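Local structure of chloramphenicol acetyltransferase (Bacteroides thetaiotaomicron, 2I9D) at the interface of chains A and B. The protein transfers an acetyl group from acetyl-CoA to a hydroxyl of chloramphenicol, the reaction by which this enzyme family inactivates the antibiotic. Sequence-based numbering; all coordinates share one arbitrary frame. Chains: chain A/B, Chloramphenicol acetyltransferase.

The interface of chains A and B. Residues chain A 158-159, 161; chain B 31-33, 158-159, 161.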
loop_
_atom_site.group_PDB
_atom_site.type_symbol
_atom_site.label_atom_id
_atom_site.label_comp_id
_atom_site.label_asym_id
_atom_site.label_seq_id
_atom_site.Cartn_x
_atom_site.Cartn_y
_atom_site.Cartn_z
ATOM N N THR A 158 4.015 -2.534 7.024
ATOM C CA THR A 158 4.471 -3.224 5.826
ATOM C C THR A 158 3.987 -2.533 4.558
ATOM O O THR A 158 4.445 -2.865 3.453
ATOM C CB THR A 158 4.012 -4.697 5.780
ATOM O OG1 THR A 158 2.634 -4.774 6.144
ATOM C CG2 THR A 158 4.833 -5.544 6.718
ATOM N N SER A 159 3.071 -1.574 4.719
ATOM C CA SER A 159 2.515 -0.836 3.619
ATOM C C SER A 159 1.953 0.516 4.081
ATOM O O SER A 159 1.223 0.585 5.070
ATOM C CB SER A 159 1.407 -1.684 2.992
ATOM O OG SER A 159 0.691 -0.968 1.995
ATOM N N THR A 161 0.213 3.546 1.491
ATOM C CA THR A 161 0.012 4.137 0.176
ATOM C C THR A 161 -0.195 5.647 0.304
ATOM O O THR A 161 -0.721 6.136 1.317
ATOM C CB THR A 161 -1.226 3.586 -0.482
ATOM O OG1 THR A 161 -2.350 4.063 0.272
ATOM C CG2 THR A 161 -1.178 2.069 -0.522
ATOM N N SER B 31 -3.927 3.898 2.726
ATOM C CA SER B 31 -3.959 2.507 3.174
ATOM C C SER B 31 -2.698 2.167 3.910
ATOM O O SER B 31 -1.593 2.606 3.547
ATOM C CB SER B 31 -4.117 1.539 2.003
ATOM O OG SER B 31 -5.440 1.636 1.526
ATOM N N ILE B 32 -2.885 1.404 4.974
ATOM C CA ILE B 32 -1.787 0.990 5.790
ATOM C C ILE B 32 -2.009 -0.464 6.159
ATOM O O ILE B 32 -3.172 -0.916 6.315
ATOM C CB ILE B 32 -1.599 1.911 7.061
ATOM C CG1 ILE B 32 -0.327 1.511 7.841
ATOM C CG2 ILE B 32 -2.874 1.938 7.928
ATOM C CD1 ILE B 32 0.048 2.467 9.000
ATOM N N THR B 33 -0.898 -1.195 6.237
ATOM C CA THR B 33 -0.899 -2.524 6.819
ATOM C C THR B 33 0.211 -2.568 7.851
ATOM O O THR B 33 1.303 -2.038 7.616
ATOM C CB THR B 33 -0.661 -3.649 5.774
ATOM O OG1 THR B 33 -1.665 -3.571 4.776
ATOM C CG2 THR B 33 -0.783 -5.060 6.425
ATOM N N THR B 158 1.142 -9.202 3.342
ATOM C CA THR B 158 1.932 -8.147 3.944
ATOM C C THR B 158 1.350 -6.793 3.578
ATOM O O THR B 158 1.792 -5.759 4.094
ATOM C CB THR B 158 3.414 -8.185 3.445
ATOM O OG1 THR B 158 3.433 -8.324 2.014
ATOM C CG2 THR B 158 4.167 -9.343 4.055
ATOM N N SER B 159 0.389 -6.793 2.655
ATOM C CA SER B 159 -0.227 -5.562 2.191
ATOM C C SER B 159 -1.598 -5.822 1.536
ATOM O O SER B 159 -1.742 -6.735 0.728
ATOM C CB SER B 159 0.675 -4.880 1.187
ATOM O OG SER B 159 -0.025 -3.816 0.534
ATOM N N THR B 161 -4.386 -2.934 -0.132
ATOM C CA THR B 161 -4.906 -1.582 -0.223
ATOM C C THR B 161 -6.313 -1.672 -0.732
ATOM O O THR B 161 -6.603 -2.411 -1.685
ATOM C CB THR B 161 -4.102 -0.658 -1.111
ATOM O OG1 THR B 161 -4.479 -0.904 -2.457
ATOM C CG2 THR B 161 -2.642 -0.895 -0.949
HETATM O O HOH W 1 -1.954 -1.306 3.175
#
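A:Ser159 pairs with B:Thr33 in an antiparallel beta bridge, so the short strand 159-160 of chain A runs along strand 29-37 of chain B. The amide N of B:Thr33 donates to O of A:Ser159 at 3.0 Å. The carbonyl O of B:Thr33 accepts instead from N of the preceding residue, A:Thr158, at 2.8 Å, with the donor tilted 34° from the carbonyl plane. The pairing continues at A:Thr161, which grips B:Ser31 twice. Its backbone N donates to O of B:Ser31 at 2.9 Å, lying in the carbonyl plane. Its hydroxyl OG1 accepts from N of B:Ser31, also at 2.9 Å. That hydroxyl sits between its own backbone N and carbonyl carbon (chi1 68°), where it seems to replace the main-chain acceptor of a regular strand pair.

The same torsion leaves the methyl of A:Thr161 beside its backbone N. There CG2 meets CG2 of B:Thr161 at 3.3 Å, a tight carbon contact, as the two side chains cross obliquely. CG2 of A:Thr161 also rests against CB of B:Ser31. This end is the closely packed part.

In the middle the backbones stay joined, but the side-chain layer is looser. The hydroxyls OG of A:Ser159 and OG of B:Ser159 are 3.3 Å apart, a weak hydrogen bond at most. OG of A:Ser159 points away from its backbone N (chi1 173°) and reaches the O of a water at 2.9 Å. OG1 of B:Thr33 holds the same water, which bridges the chains.

The patch, centred about 14 Å from the catalytic B:His197, extends a sheet of one subunit with a strand from its neighbour. Chloramphenicol acetyltransferases are trimers with active sites between subunits, so this edge probably helps assemble the trimer.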